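Local structure of trans-2-enoyl-CoA reductase [NADH] (Treponema denticola ATCC 35405, 4GGO) at residues A19-C24 with E396-I401; A70-G75 with K108-Y113; F273-K278 with I338-W343. The protein catalyses the NADH-dependent reduction of the carbon-carbon double bond of trans-2-enoyl-CoA, turning crotonyl-CoA into butyryl-CoA, in bacterial fatty acid synthesis. All blocks are in the same frame, centred on the assembly; numbering follows the deposited sequence.

In the fold
From the N terminus, the chain first meets contact 1, where the start of helix 21-38 touches the C-terminal tail 396-401; this pair closes a loop of 371 residues, and the other two contacts are nested inside it. Next comes contact 2, closed over 32 residues, which joins the end of helix 61-74 to the end of helix 95-110 and the turn after it. Contact 3 follows in series, pairing strand 270-276 with strand 338-339 at one outer side of the seven-stranded parallel sheet. The strand that follows contact 2, 114-118, is the outermost at the other side. Contacts 1 and 3 have centres about 33 Å apart, on opposite sides of the chain's centre.

Contact 1: A19-C24 with E396-I401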
ATOM      1  N   ALA A  19       1.973  12.875  13.803  1.00 35.40           N
ATOM      2  CA  ALA A  19       2.567  13.032  12.481  1.00 36.34           C
ATOM      3  C   ALA A  19       3.189  14.413  12.307  1.00 38.86           C
ATOM      4  O   ALA A  19       2.712  15.395  12.876  1.00 39.30           O
ATOM      5  CB  ALA A  19       1.527  12.777  11.400  1.00 31.27           C
ATOM      6  N   HIS A  20       4.256  14.478  11.519  1.00 30.92           N
ATOM      7  CA  HIS A  20       4.927  15.740  11.238  1.00 32.27           C
ATOM      8  C   HIS A  20       4.474  16.271   9.881  1.00 32.69           C
ATOM      9  O   HIS A  20       4.734  15.648   8.853  1.00 31.45           O
ATOM     10  CB  HIS A  20       6.444  15.546  11.252  1.00 32.86           C
ATOM     11  CG  HIS A  20       7.213  16.802  11.518  1.00 39.66           C
ATOM     12  ND1 HIS A  20       7.524  17.709  10.527  1.00 37.35           N
ATOM     13  CD2 HIS A  20       7.739  17.301  12.661  1.00 37.76           C
ATOM     14  CE1 HIS A  20       8.206  18.713  11.050  1.00 42.57           C
ATOM     15  NE2 HIS A  20       8.351  18.489  12.343  1.00 44.32           N
ATOM     16  N   PRO A  21       3.784  17.423   9.879  1.00 31.99           N
ATOM     17  CA  PRO A  21       3.199  18.014   8.670  1.00 34.79           C
ATOM     18  C   PRO A  21       4.217  18.255   7.557  1.00 32.61           C
ATOM     19  O   PRO A  21       3.978  17.859   6.417  1.00 33.55           O
ATOM     20  CB  PRO A  21       2.640  19.350   9.170  1.00 37.05           C
ATOM     21  CG  PRO A  21       2.382  19.125  10.620  1.00 37.45           C
ATOM     22  CD  PRO A  21       3.485  18.221  11.080  1.00 35.74           C
ATOM     23  N   GLN A  22       5.334  18.895   7.885  1.00 33.83           N
ATOM     24  CA  GLN A  22       6.353  19.204   6.885  1.00 34.74           C
ATOM     25  C   GLN A  22       7.080  17.943   6.430  1.00 33.90           C
ATOM     26  O   GLN A  22       7.460  17.822   5.265  1.00 34.98           O
ATOM     27  CB  GLN A  22       7.356  20.230   7.421  1.00 38.03           C
ATOM     28  CG  GLN A  22       6.792  21.632   7.600  1.00 42.59           C
ATOM     29  CD  GLN A  22       5.847  21.740   8.780  1.00 40.41           C
ATOM     30  OE1 GLN A  22       4.657  22.007   8.613  1.00 45.77           O
ATOM     31  NE2 GLN A  22       6.373  21.528   9.981  1.00 42.32           N
ATOM     32  N   GLY A  23       7.272  17.011   7.357  1.00 30.96           N
ATOM     33  CA  GLY A  23       7.914  15.748   7.050  1.00 27.92           C
ATOM     34  C   GLY A  23       7.107  14.932   6.060  1.00 33.88           C
ATOM     35  O   GLY A  23       7.662  14.325   5.144  1.00 33.21           O
ATOM     36  N   CYS A  24       5.791  14.917   6.248  1.00 25.61           N
ATOM     37  CA  CYS A  24       4.895  14.230   5.325  1.00 25.55           C
ATOM     38  C   CYS A  24       4.952  14.878   3.946  1.00 32.18           C
ATOM     39  O   CYS A  24       4.961  14.189   2.924  1.00 28.88           O
ATOM     40  CB  CYS A  24       3.460  14.242   5.855  1.00 29.67           C
ATOM     41  SG  CYS A  24       3.201  13.245   7.343  1.00 28.23           S
ATOM     42  N   GLU A 396       4.109  25.341  13.958  1.00 56.60           N
ATOM     43  CA  GLU A 396       3.225  26.424  14.379  1.00 55.03           C
ATOM     44  C   GLU A 396       1.773  25.968  14.520  1.00 59.24           C
ATOM     45  O   GLU A 396       1.125  26.245  15.529  1.00 62.56           O
ATOM     46  CB  GLU A 396       3.338  27.600  13.405  1.00 61.10           C
ATOM     47  CG  GLU A 396       4.751  28.163  13.313  1.00 62.19           C
ATOM     48  CD  GLU A 396       4.978  28.990  12.064  1.00 72.01           C
ATOM     49  OE1 GLU A 396       5.978  28.735  11.359  1.00 74.37           O
ATOM     50  OE2 GLU A 396       4.164  29.895  11.787  1.00 72.96           O
ATOM     51  N   ARG A 397       1.268  25.269  13.509  1.00 55.81           N
ATOM     52  CA  ARG A 397      -0.085  24.719  13.565  1.00 55.00           C
ATOM     53  C   ARG A 397      -0.204  23.422  12.765  1.00 51.10           C
ATOM     54  O   ARG A 397       0.683  23.085  11.981  1.00 49.61           O
ATOM     55  CB  ARG A 397      -1.116  25.753  13.101  1.00 56.00           C
ATOM     56  CG  ARG A 397      -0.847  26.352  11.732  1.00 55.92           C
ATOM     57  CD  ARG A 397      -1.738  27.564  11.499  1.00 53.96           C
ATOM     58  NE  ARG A 397      -3.151  27.245  11.678  1.00 59.59           N
ATOM     59  CZ  ARG A 397      -4.094  28.144  11.941  1.00 60.59           C
ATOM     60  NH1 ARG A 397      -3.776  29.425  12.066  1.00 67.21           N
ATOM     61  NH2 ARG A 397      -5.355  27.762  12.088  1.00 59.23           N
ATOM     62  N   PHE A 398      -1.302  22.701  12.964  1.00 43.99           N
ATOM     63  CA  PHE A 398      -1.430  21.355  12.415  1.00 47.97           C
ATOM     64  C   PHE A 398      -2.567  21.190  11.409  1.00 44.93           C
ATOM     65  O   PHE A 398      -2.966  20.067  11.099  1.00 44.12           O
ATOM     66  CB  PHE A 398      -1.599  20.341  13.546  1.00 41.74           C
ATOM     67  CG  PHE A 398      -0.459  20.322  14.519  1.00 43.39           C
ATOM     68  CD1 PHE A 398       0.637  19.504  14.301  1.00 45.63           C
ATOM     69  CD2 PHE A 398      -0.480  21.120  15.651  1.00 45.12           C
ATOM     70  CE1 PHE A 398       1.690  19.483  15.193  1.00 48.98           C
ATOM     71  CE2 PHE A 398       0.572  21.104  16.547  1.00 48.51           C
ATOM     72  CZ  PHE A 398       1.658  20.284  16.318  1.00 50.20           C
ATOM     73  N   ASP A 399      -3.086  22.300  10.901  1.00 45.20           N
ATOM     74  CA  ASP A 399      -4.153  22.246   9.910  1.00 46.76           C
ATOM     75  C   ASP A 399      -3.667  22.713   8.544  1.00 41.70           C
ATOM     76  O   ASP A 399      -4.470  23.083   7.687  1.00 47.49           O
ATOM     77  CB  ASP A 399      -5.349  23.088  10.364  1.00 48.40           C
ATOM     78  CG  ASP A 399      -4.949  24.490  10.773  1.00 50.67           C
ATOM     79  OD1 ASP A 399      -3.764  24.700  11.111  1.00 47.76           O
ATOM     80  OD2 ASP A 399      -5.821  25.385  10.760  1.00 55.01           O
ATOM     81  N   ARG A 400      -2.351  22.685   8.346  1.00 46.29           N
ATOM     82  CA  ARG A 400      -1.745  23.178   7.110  1.00 47.86           C
ATOM     83  C   ARG A 400      -0.423  22.492   6.765  1.00 52.68           C
ATOM     84  O   ARG A 400       0.207  21.866   7.621  1.00 49.65           O
ATOM     85  CB  ARG A 400      -1.523  24.691   7.198  1.00 48.42           C
ATOM     86  CG  ARG A 400      -2.691  25.522   6.702  1.00 55.73           C
ATOM     87  CD  ARG A 400      -3.009  26.667   7.645  1.00 54.37           C
ATOM     88  NE  ARG A 400      -4.190  27.405   7.209  1.00 58.95           N
ATOM     89  CZ  ARG A 400      -5.440  27.035   7.468  1.00 62.91           C
ATOM     90  NH1 ARG A 400      -5.678  25.930   8.161  1.00 56.31           N
ATOM     91  NH2 ARG A 400      -6.454  27.768   7.031  1.00 65.39           N
ATOM     92  N   ILE A 401      -0.023  22.611   5.502  1.00 44.97           N
ATOM     93  CA  ILE A 401       1.285  22.150   5.046  1.00 57.84           C
ATOM     94  C   ILE A 401       1.458  20.640   5.197  1.00 54.46           C
ATOM     95  O   ILE A 401       0.761  19.864   4.541  1.00 54.22           O
ATOM     96  CB  ILE A 401       2.429  22.920   5.747  1.00 54.64           C
ATOM     97  CG1 ILE A 401       2.256  24.427   5.526  1.00 53.51           C
ATOM     98  CG2 ILE A 401       3.773  22.463   5.235  1.00 49.93           C
ATOM     99  CD1 ILE A 401       3.366  25.291   6.101  1.00 60.07           C
TER
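P21, near the N-terminal end, meets the C-terminal residue I401: P21 is the first residue of helix 21-38, just after its N-cap H20, and I401 closes a tail without regular structure. No hydrogen bond crosses between the segments, so the meeting rests on van der Waals contact. The pyrrolidine of P21 and the ring of F398 approach at a slant, with P21 CG 4.1 Å from F398 CD1. The adjoining carbon, P21 CB, lies 3.8 Å from R400 O. One residue on, Q22 and I401 also meet at an angle. The Q22 chain is bent at its second torsion (chi2 73°). At its end, Q22 OE1 lies 3.5 Å from I401 CG2, and that methyl branch also touches Q22 CG. Both segments are held in shape by bonds of their own. R397 grips D399 side-on, NE to OD1 and NH2 to OD2, each oxygen using its syn lone pair; R400 NH1 also reaches D399 OD2, completing a salt-bridge network of R397, D399 and R400 within the tail. F398 is fixed further by Y98 of helix 95-110, whose OH bonds to F398 O, and by an edge-to-face stack with Y92. This is a peripheral junction away from the nucleotide and substrate sites, tying the tail to the helix start. The cap itself is made by the imidazole of H20: G23 N donates to H20 ND1 at 3.3 Å, lying nearly in the ring plane.

Contact 2: A70-G75 with K108-Y113; sequences AAFGYG and KREGLY
L112 reaches from the turn after helix 95-110 onto the last turn of helix 61-74, joining two helices of the Rossmann-type nucleotide-binding fold at the ends that lead into strands 77-82 and 114-118. It loses more surface to the contact than any other residue here, and its two methyls divide the work. CD1 sits against the backbone of the neighbouring helix, 3.3 Å from A71 O, and also touches the methyl of A71, with A71 CB at 4.1 Å. CD2 turns to G75, where the chain has left helical angles, and lies 3.8 Å from G75 O. CG of L112 stands anti to the carbonyl carbon (chi1 -59°), and from it the two methyls part. F72, second in buried surface, meets the other segment with the edge of its ring at CE1. This atom is 3.5 Å from E110 CG, which approaches the ring edge in its plane, while L112 CD1 comes at a slant to the same CE1. E110 thus offers its aliphatic part to the phenyl; its carboxylate plane is turned 72° from the ring, and OE2 forms a salt bridge with K36. F103, two turns earlier in helix 95-110, stacks edge-to-face with F72. G75 and G111 both leave their helices with positive phi. At G111 the chain makes a Schellman motif, after which L112 points at the facing helix. A bond of that turn runs from G111 N to K108 O, 3.1 Å long.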
ATOM      1  N   ALA A  70       1.065   7.831 -11.531  1.00 18.37           N
ATOM      2  CA  ALA A  70       0.106   8.141 -12.585  1.00 23.02           C
ATOM      3  C   ALA A  70       0.112   9.628 -12.922  1.00 23.27           C
ATOM      4  O   ALA A  70       0.134  10.007 -14.091  1.00 22.06           O
ATOM      5  CB  ALA A  70      -1.293   7.696 -12.183  1.00 16.12           C
ATOM      6  N   ALA A  71       0.104  10.463 -11.889  1.00 22.49           N
ATOM      7  CA  ALA A  71       0.009  11.907 -12.076  1.00 28.76           C
ATOM      8  C   ALA A  71       1.318  12.539 -12.541  1.00 30.04           C
ATOM      9  O   ALA A  71       1.349  13.245 -13.545  1.00 24.79           O
ATOM     10  CB  ALA A  71      -0.482  12.578 -10.797  1.00 27.40           C
ATOM     11  N   PHE A  72       2.401  12.286 -11.813  1.00 21.79           N
ATOM     12  CA  PHE A  72       3.655  12.986 -12.075  1.00 21.34           C
ATOM     13  C   PHE A  72       4.603  12.232 -13.001  1.00 27.68           C
ATOM     14  O   PHE A  72       5.641  12.760 -13.399  1.00 28.17           O
ATOM     15  CB  PHE A  72       4.346  13.349 -10.761  1.00 24.34           C
ATOM     16  CG  PHE A  72       3.532  14.258  -9.888  1.00 30.86           C
ATOM     17  CD1 PHE A  72       3.471  15.617 -10.148  1.00 28.53           C
ATOM     18  CD2 PHE A  72       2.813  13.752  -8.818  1.00 26.47           C
ATOM     19  CE1 PHE A  72       2.716  16.455  -9.350  1.00 28.47           C
ATOM     20  CE2 PHE A  72       2.058  14.587  -8.017  1.00 23.38           C
ATOM     21  CZ  PHE A  72       2.009  15.941  -8.284  1.00 27.90           C
ATOM     22  N   GLY A  73       4.240  11.003 -13.348  1.00 27.88           N
ATOM     23  CA  GLY A  73       5.022  10.225 -14.290  1.00 23.51           C
ATOM     24  C   GLY A  73       4.379  10.201 -15.662  1.00 28.75           C
ATOM     25  O   GLY A  73       5.068  10.213 -16.683  1.00 26.64           O
ATOM     26  N   TYR A  74       3.051  10.177 -15.688  1.00 23.76           N
ATOM     27  CA  TYR A  74       2.321  10.040 -16.944  1.00 26.63           C
ATOM     28  C   TYR A  74       1.414  11.229 -17.257  1.00 27.24           C
ATOM     29  O   TYR A  74       0.894  11.341 -18.366  1.00 24.57           O
ATOM     30  CB  TYR A  74       1.526   8.731 -16.955  1.00 19.96           C
ATOM     31  CG  TYR A  74       2.401   7.498 -17.000  1.00 26.36           C
ATOM     32  CD1 TYR A  74       2.823   6.965 -18.213  1.00 24.57           C
ATOM     33  CD2 TYR A  74       2.816   6.872 -15.830  1.00 23.91           C
ATOM     34  CE1 TYR A  74       3.626   5.842 -18.261  1.00 24.85           C
ATOM     35  CE2 TYR A  74       3.621   5.747 -15.868  1.00 25.02           C
ATOM     36  CZ  TYR A  74       4.023   5.237 -17.086  1.00 23.41           C
ATOM     37  OH  TYR A  74       4.822   4.119 -17.131  1.00 20.76           O
ATOM     38  N   GLY A  75       1.231  12.114 -16.282  1.00 28.43           N
ATOM     39  CA  GLY A  75       0.430  13.310 -16.481  1.00 29.07           C
ATOM     40  C   GLY A  75      -1.061  13.049 -16.387  1.00 35.31           C
ATOM     41  O   GLY A  75      -1.871  13.843 -16.865  1.00 27.74           O
ATOM     42  N   LYS A 108      -1.689  20.767  -8.406  1.00 32.23           N
ATOM     43  CA  LYS A 108      -2.212  22.057  -8.838  1.00 35.38           C
ATOM     44  C   LYS A 108      -1.097  22.886  -9.466  1.00 36.36           C
ATOM     45  O   LYS A 108      -1.303  23.563 -10.474  1.00 37.60           O
ATOM     46  CB  LYS A 108      -2.831  22.800  -7.649  1.00 38.98           C
ATOM     47  CG  LYS A 108      -3.824  23.893  -8.026  1.00 52.51           C
ATOM     48  CD  LYS A 108      -3.172  25.266  -8.071  1.00 49.26           C
ATOM     49  CE  LYS A 108      -4.216  26.361  -8.226  1.00 49.91           C
ATOM     50  NZ  LYS A 108      -3.614  27.720  -8.157  1.00 56.60           N
ATOM     51  N   ARG A 109       0.088  22.814  -8.869  1.00 30.57           N
ATOM     52  CA  ARG A 109       1.249  23.547  -9.359  1.00 38.83           C
ATOM     53  C   ARG A 109       1.677  23.059 -10.743  1.00 41.73           C
ATOM     54  O   ARG A 109       2.165  23.838 -11.564  1.00 43.11           O
ATOM     55  CB  ARG A 109       2.407  23.430  -8.361  1.00 40.39           C
ATOM     56  CG  ARG A 109       3.659  24.193  -8.756  1.00 44.17           C
ATOM     57  CD  ARG A 109       4.634  24.319  -7.592  1.00 45.77           C
ATOM     58  NE  ARG A 109       5.027  23.023  -7.047  1.00 50.67           N
ATOM     59  CZ  ARG A 109       4.777  22.627  -5.803  1.00 51.63           C
ATOM     60  NH1 ARG A 109       4.137  23.431  -4.964  1.00 47.09           N
ATOM     61  NH2 ARG A 109       5.173  21.429  -5.393  1.00 47.73           N
ATOM     62  N   GLU A 110       1.482  21.770 -11.000  1.00 37.77           N
ATOM     63  CA  GLU A 110       1.851  21.174 -12.280  1.00 39.65           C
ATOM     64  C   GLU A 110       0.792  21.417 -13.348  1.00 39.12           C
ATOM     65  O   GLU A 110       1.041  21.212 -14.536  1.00 41.64           O
ATOM     66  CB  GLU A 110       2.081  19.670 -12.121  1.00 38.98           C
ATOM     67  CG  GLU A 110       3.289  19.306 -11.277  1.00 44.55           C
ATOM     68  CD  GLU A 110       4.595  19.422 -12.039  1.00 47.22           C
ATOM     69  OE1 GLU A 110       4.556  19.689 -13.258  1.00 48.28           O
ATOM     70  OE2 GLU A 110       5.662  19.241 -11.415  1.00 47.71           O
ATOM     71  N   GLY A 111      -0.389  21.850 -12.921  1.00 32.89           N
ATOM     72  CA  GLY A 111      -1.490  22.076 -13.840  1.00 34.46           C
ATOM     73  C   GLY A 111      -2.248  20.796 -14.137  1.00 38.99           C
ATOM     74  O   GLY A 111      -2.827  20.641 -15.213  1.00 39.63           O
ATOM     75  N   LEU A 112      -2.239  19.878 -13.178  1.00 29.03           N
ATOM     76  CA  LEU A 112      -2.928  18.601 -13.323  1.00 30.25           C
ATOM     77  C   LEU A 112      -4.268  18.615 -12.598  1.00 33.81           C
ATOM     78  O   LEU A 112      -4.404  19.231 -11.539  1.00 36.56           O
ATOM     79  CB  LEU A 112      -2.064  17.467 -12.768  1.00 27.61           C
ATOM     80  CG  LEU A 112      -0.685  17.248 -13.394  1.00 30.32           C
ATOM     81  CD1 LEU A 112       0.081  16.182 -12.623  1.00 30.71           C
ATOM     82  CD2 LEU A 112      -0.817  16.865 -14.858  1.00 29.55           C
ATOM     83  N   TYR A 113      -5.256  17.932 -13.167  1.00 30.83           N
ATOM     84  CA  TYR A 113      -6.529  17.743 -12.483  1.00 28.90           C
ATOM     85  C   TYR A 113      -6.360  16.734 -11.354  1.00 37.66           C
ATOM     86  O   TYR A 113      -5.886  15.618 -11.574  1.00 31.36           O
ATOM     87  CB  TYR A 113      -7.610  17.262 -13.451  1.00 34.08           C
ATOM     88  CG  TYR A 113      -8.874  16.793 -12.762  1.00 29.00           C
ATOM     89  CD1 TYR A 113      -9.841  17.701 -12.347  1.00 34.50           C
ATOM     90  CD2 TYR A 113      -9.102  15.442 -12.526  1.00 37.19           C
ATOM     91  CE1 TYR A 113     -10.996  17.275 -11.717  1.00 32.47           C
ATOM     92  CE2 TYR A 113     -10.251  15.009 -11.896  1.00 36.97           C
ATOM     93  CZ  TYR A 113     -11.195  15.929 -11.495  1.00 40.52           C
ATOM     94  OH  TYR A 113     -12.341  15.497 -10.868  1.00 35.37           O
TER

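Contact 3: F273-K278 with I338-W343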
ATOM      1  N   PHE A 273      -6.638  -7.597 -12.302  1.00 26.98           N
ATOM      2  CA  PHE A 273      -5.526  -8.391 -11.795  1.00 28.00           C
ATOM      3  C   PHE A 273      -5.352  -8.204 -10.298  1.00 24.76           C
ATOM      4  O   PHE A 273      -5.634  -7.137  -9.758  1.00 27.63           O
ATOM      5  CB  PHE A 273      -4.212  -7.983 -12.468  1.00 25.68           C
ATOM      6  CG  PHE A 273      -4.240  -8.040 -13.966  1.00 29.05           C
ATOM      7  CD1 PHE A 273      -3.931  -9.214 -14.633  1.00 31.51           C
ATOM      8  CD2 PHE A 273      -4.544  -6.912 -14.709  1.00 27.90           C
ATOM      9  CE1 PHE A 273      -3.945  -9.267 -16.014  1.00 28.94           C
ATOM     10  CE2 PHE A 273      -4.559  -6.957 -16.089  1.00 29.00           C
ATOM     11  CZ  PHE A 273      -4.259  -8.136 -16.743  1.00 31.93           C
ATOM     12  N   VAL A 274      -4.878  -9.248  -9.632  1.00 24.65           N
ATOM     13  CA  VAL A 274      -4.301  -9.081  -8.311  1.00 23.24           C
ATOM     14  C   VAL A 274      -2.819  -8.821  -8.522  1.00 22.14           C
ATOM     15  O   VAL A 274      -2.146  -9.575  -9.224  1.00 25.80           O
ATOM     16  CB  VAL A 274      -4.480 -10.330  -7.431  1.00 29.97           C
ATOM     17  CG1 VAL A 274      -3.645 -10.207  -6.163  1.00 29.88           C
ATOM     18  CG2 VAL A 274      -5.948 -10.534  -7.086  1.00 30.17           C
ATOM     19  N   SER A 275      -2.317  -7.737  -7.945  1.00 25.63           N
ATOM     20  CA  SER A 275      -0.898  -7.428  -8.037  1.00 24.33           C
ATOM     21  C   SER A 275      -0.216  -7.768  -6.722  1.00 24.30           C
ATOM     22  O   SER A 275      -0.487  -7.146  -5.692  1.00 20.88           O
ATOM     23  CB  SER A 275      -0.682  -5.952  -8.377  1.00 23.45           C
ATOM     24  OG  SER A 275       0.700  -5.663  -8.513  1.00 24.07           O
ATOM     25  N   VAL A 276       0.655  -8.770  -6.754  1.00 20.78           N
ATOM     26  CA  VAL A 276       1.388  -9.171  -5.563  1.00 20.32           C
ATOM     27  C   VAL A 276       2.648  -8.328  -5.442  1.00 22.05           C
ATOM     28  O   VAL A 276       3.555  -8.426  -6.269  1.00 18.39           O
ATOM     29  CB  VAL A 276       1.763 -10.662  -5.597  1.00 22.17           C
ATOM     30  CG1 VAL A 276       2.275 -11.106  -4.233  1.00 20.98           C
ATOM     31  CG2 VAL A 276       0.563 -11.498  -6.011  1.00 21.96           C
ATOM     32  N   ASN A 277       2.692  -7.490  -4.412  1.00 18.21           N
ATOM     33  CA  ASN A 277       3.815  -6.588  -4.206  1.00 20.57           C
ATOM     34  C   ASN A 277       4.807  -7.130  -3.181  1.00 24.21           C
ATOM     35  O   ASN A 277       4.568  -8.169  -2.564  1.00 23.67           O
ATOM     36  CB  ASN A 277       3.314  -5.207  -3.781  1.00 18.32           C
ATOM     37  CG  ASN A 277       2.428  -4.558  -4.832  1.00 26.88           C
ATOM     38  OD1 ASN A 277       2.086  -5.175  -5.842  1.00 21.04           O
ATOM     39  ND2 ASN A 277       2.047  -3.309  -4.592  1.00 19.22           N
ATOM     40  N   LYS A 278       5.920  -6.423  -3.005  1.00 19.89           N
ATOM     41  CA  LYS A 278       6.948  -6.854  -2.065  1.00 23.48           C
ATOM     42  C   LYS A 278       6.554  -6.535  -0.627  1.00 27.06           C
ATOM     43  O   LYS A 278       5.612  -5.780  -0.381  1.00 21.94           O
ATOM     44  CB  LYS A 278       8.295  -6.204  -2.392  1.00 20.55           C
ATOM     45  CG  LYS A 278       8.417  -4.754  -1.944  1.00 22.22           C
ATOM     46  CD  LYS A 278       9.782  -4.178  -2.297  1.00 26.41           C
ATOM     47  CE  LYS A 278      10.897  -4.833  -1.494  1.00 22.67           C
ATOM     48  NZ  LYS A 278      10.836  -4.459  -0.052  1.00 27.40           N
ATOM     49  N   ILE A 338      -0.286 -10.413 -11.375  1.00 24.45           N
ATOM     50  CA  ILE A 338       0.896  -9.594 -11.610  1.00 23.12           C
ATOM     51  C   ILE A 338       1.838  -9.756 -10.421  1.00 24.45           C
ATOM     52  O   ILE A 338       1.411  -9.662  -9.271  1.00 21.82           O
ATOM     53  CB  ILE A 338       0.533  -8.109 -11.790  1.00 27.71           C
ATOM     54  CG1 ILE A 338      -0.331  -7.918 -13.038  1.00 23.77           C
ATOM     55  CG2 ILE A 338       1.791  -7.257 -11.883  1.00 22.65           C
ATOM     56  CD1 ILE A 338      -0.754  -6.485 -13.279  1.00 27.98           C
ATOM     57  N   ARG A 339       3.114 -10.010 -10.701  1.00 21.18           N
ATOM     58  CA  ARG A 339       4.094 -10.242  -9.647  1.00 22.42           C
ATOM     59  C   ARG A 339       5.228  -9.225  -9.686  1.00 20.04           C
ATOM     60  O   ARG A 339       6.075  -9.267 -10.576  1.00 22.18           O
ATOM     61  CB  ARG A 339       4.679 -11.654  -9.763  1.00 23.31           C
ATOM     62  CG  ARG A 339       3.647 -12.769  -9.759  1.00 25.62           C
ATOM     63  CD  ARG A 339       2.921 -12.848  -8.426  1.00 23.25           C
ATOM     64  NE  ARG A 339       3.812 -13.231  -7.335  1.00 26.73           N
ATOM     65  CZ  ARG A 339       4.036 -14.486  -6.959  1.00 25.34           C
ATOM     66  NH1 ARG A 339       3.434 -15.486  -7.588  1.00 21.74           N
ATOM     67  NH2 ARG A 339       4.860 -14.743  -5.952  1.00 25.31           N
ATOM     68  N   ILE A 340       5.248  -8.312  -8.721  1.00 20.03           N
ATOM     69  CA  ILE A 340       6.394  -7.424  -8.555  1.00 18.55           C
ATOM     70  C   ILE A 340       7.101  -7.714  -7.237  1.00 22.04           C
ATOM     71  O   ILE A 340       7.920  -6.924  -6.765  1.00 21.03           O
ATOM     72  CB  ILE A 340       6.022  -5.931  -8.667  1.00 18.75           C
ATOM     73  CG1 ILE A 340       5.002  -5.539  -7.597  1.00 19.99           C
ATOM     74  CG2 ILE A 340       5.496  -5.617 -10.064  1.00 18.45           C
ATOM     75  CD1 ILE A 340       4.665  -4.062  -7.598  1.00 18.46           C
ATOM     76  N   ASP A 341       6.773  -8.861  -6.651  1.00 20.09           N
ATOM     77  CA  ASP A 341       7.528  -9.396  -5.526  1.00 22.63           C
ATOM     78  C   ASP A 341       8.546 -10.396  -6.065  1.00 20.24           C
ATOM     79  O   ASP A 341       9.107 -11.200  -5.318  1.00 20.06           O
ATOM     80  CB  ASP A 341       6.595 -10.078  -4.523  1.00 23.07           C
ATOM     81  CG  ASP A 341       5.826 -11.237  -5.131  1.00 24.52           C
ATOM     82  OD1 ASP A 341       5.662 -11.269  -6.369  1.00 25.69           O
ATOM     83  OD2 ASP A 341       5.379 -12.118  -4.368  1.00 25.43           O
ATOM     84  N   ASP A 342       8.772 -10.338  -7.373  1.00 19.65           N
ATOM     85  CA  ASP A 342       9.647 -11.289  -8.050  1.00 21.37           C
ATOM     86  C   ASP A 342      11.110 -11.153  -7.629  1.00 20.58           C
ATOM     87  O   ASP A 342      11.841 -12.140  -7.596  1.00 26.24           O
ATOM     88  CB  ASP A 342       9.496 -11.182  -9.573  1.00 19.98           C
ATOM     89  CG  ASP A 342       9.639  -9.758 -10.082  1.00 19.89           C
ATOM     90  OD1 ASP A 342       9.509  -8.811  -9.279  1.00 19.84           O
ATOM     91  OD2 ASP A 342       9.876  -9.585 -11.296  1.00 19.05           O
ATOM     92  N   TRP A 343      11.532  -9.937  -7.300  1.00 18.98           N
ATOM     93  CA  TRP A 343      12.890  -9.719  -6.813  1.00 19.66           C
ATOM     94  C   TRP A 343      13.030 -10.205  -5.371  1.00 26.06           C
ATOM     95  O   TRP A 343      14.065 -10.747  -4.989  1.00 17.16           O
ATOM     96  CB  TRP A 343      13.275  -8.241  -6.908  1.00 20.21           C
ATOM     97  CG  TRP A 343      13.339  -7.716  -8.313  1.00 19.31           C
ATOM     98  CD1 TRP A 343      13.143  -8.421  -9.467  1.00 25.03           C
ATOM     99  CD2 TRP A 343      13.626  -6.371  -8.711  1.00 17.45           C
ATOM    100  NE1 TRP A 343      13.287  -7.596 -10.558  1.00 21.62           N
ATOM    101  CE2 TRP A 343      13.583  -6.332 -10.120  1.00 23.87           C
ATOM    102  CE3 TRP A 343      13.916  -5.194  -8.012  1.00 16.65           C
ATOM    103  CZ2 TRP A 343      13.817  -5.163 -10.842  1.00 18.17           C
ATOM    104  CZ3 TRP A 343      14.146  -4.035  -8.733  1.00 18.16           C
ATOM    105  CH2 TRP A 343      14.097  -4.028 -10.131  1.00 16.44           C
TER
HETATM  106  O   HOH W   1       4.856 -11.354  -2.022  1.00 24.30           O
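S275 pairs with I338 and V276 with R339 in parallel register, as neighbouring strands of the Rossmann-type sheet, with strand 338-339 at one edge of the sheet. Three backbone hydrogen bonds join the segments. I338 N donates to V274 O, the donor tilted 17° from the carbonyl plane; V276 N then donates to I338 O at 2.8 Å, and I340 N to V276 O at 3.0 Å, both nearly in line with the acceptor C=O. S275 CA adds a CH...O contact to I338 O.

The apolar contacts fall on both faces of the sheet. On the face of S275 and I338, the outer carbons of the isoleucine pack against F273, with I338 CD1 3.9 Å from F273 CB and meeting its ring at a slant. I338 CG2, the other branch, comes up to S275 OG, and L318 of helix 311-323 touches both I338 and S275. On the face of V276 and R339 the two side chains run side by side in the same direction, and V276 CG2 lies 3.6 Å from R339 CD.

Charge holds the end of that arginine. Its chain bends at chi2 and chi3 (both -65°), and its guanidinium grips D341 side-on in two bonds, NE to OD1 and NH2 to OD2, while NH1 forms a salt bridge with D333. D341 also packs on the valine, OD2 lying 3.3 Å from V276 CG1.

V276, within the pairing, lies near the substrate-binding Y234. Beyond the paired residues the chain runs into the NAD site, where K278 O accepts a hydrogen bond from the OH of Y62, an NAD-binding residue. A water sits between the segments here, donating to N277 O at 3.2 Å; its 2.5 Å approach to D341 OD2 is short enough to be doubtful.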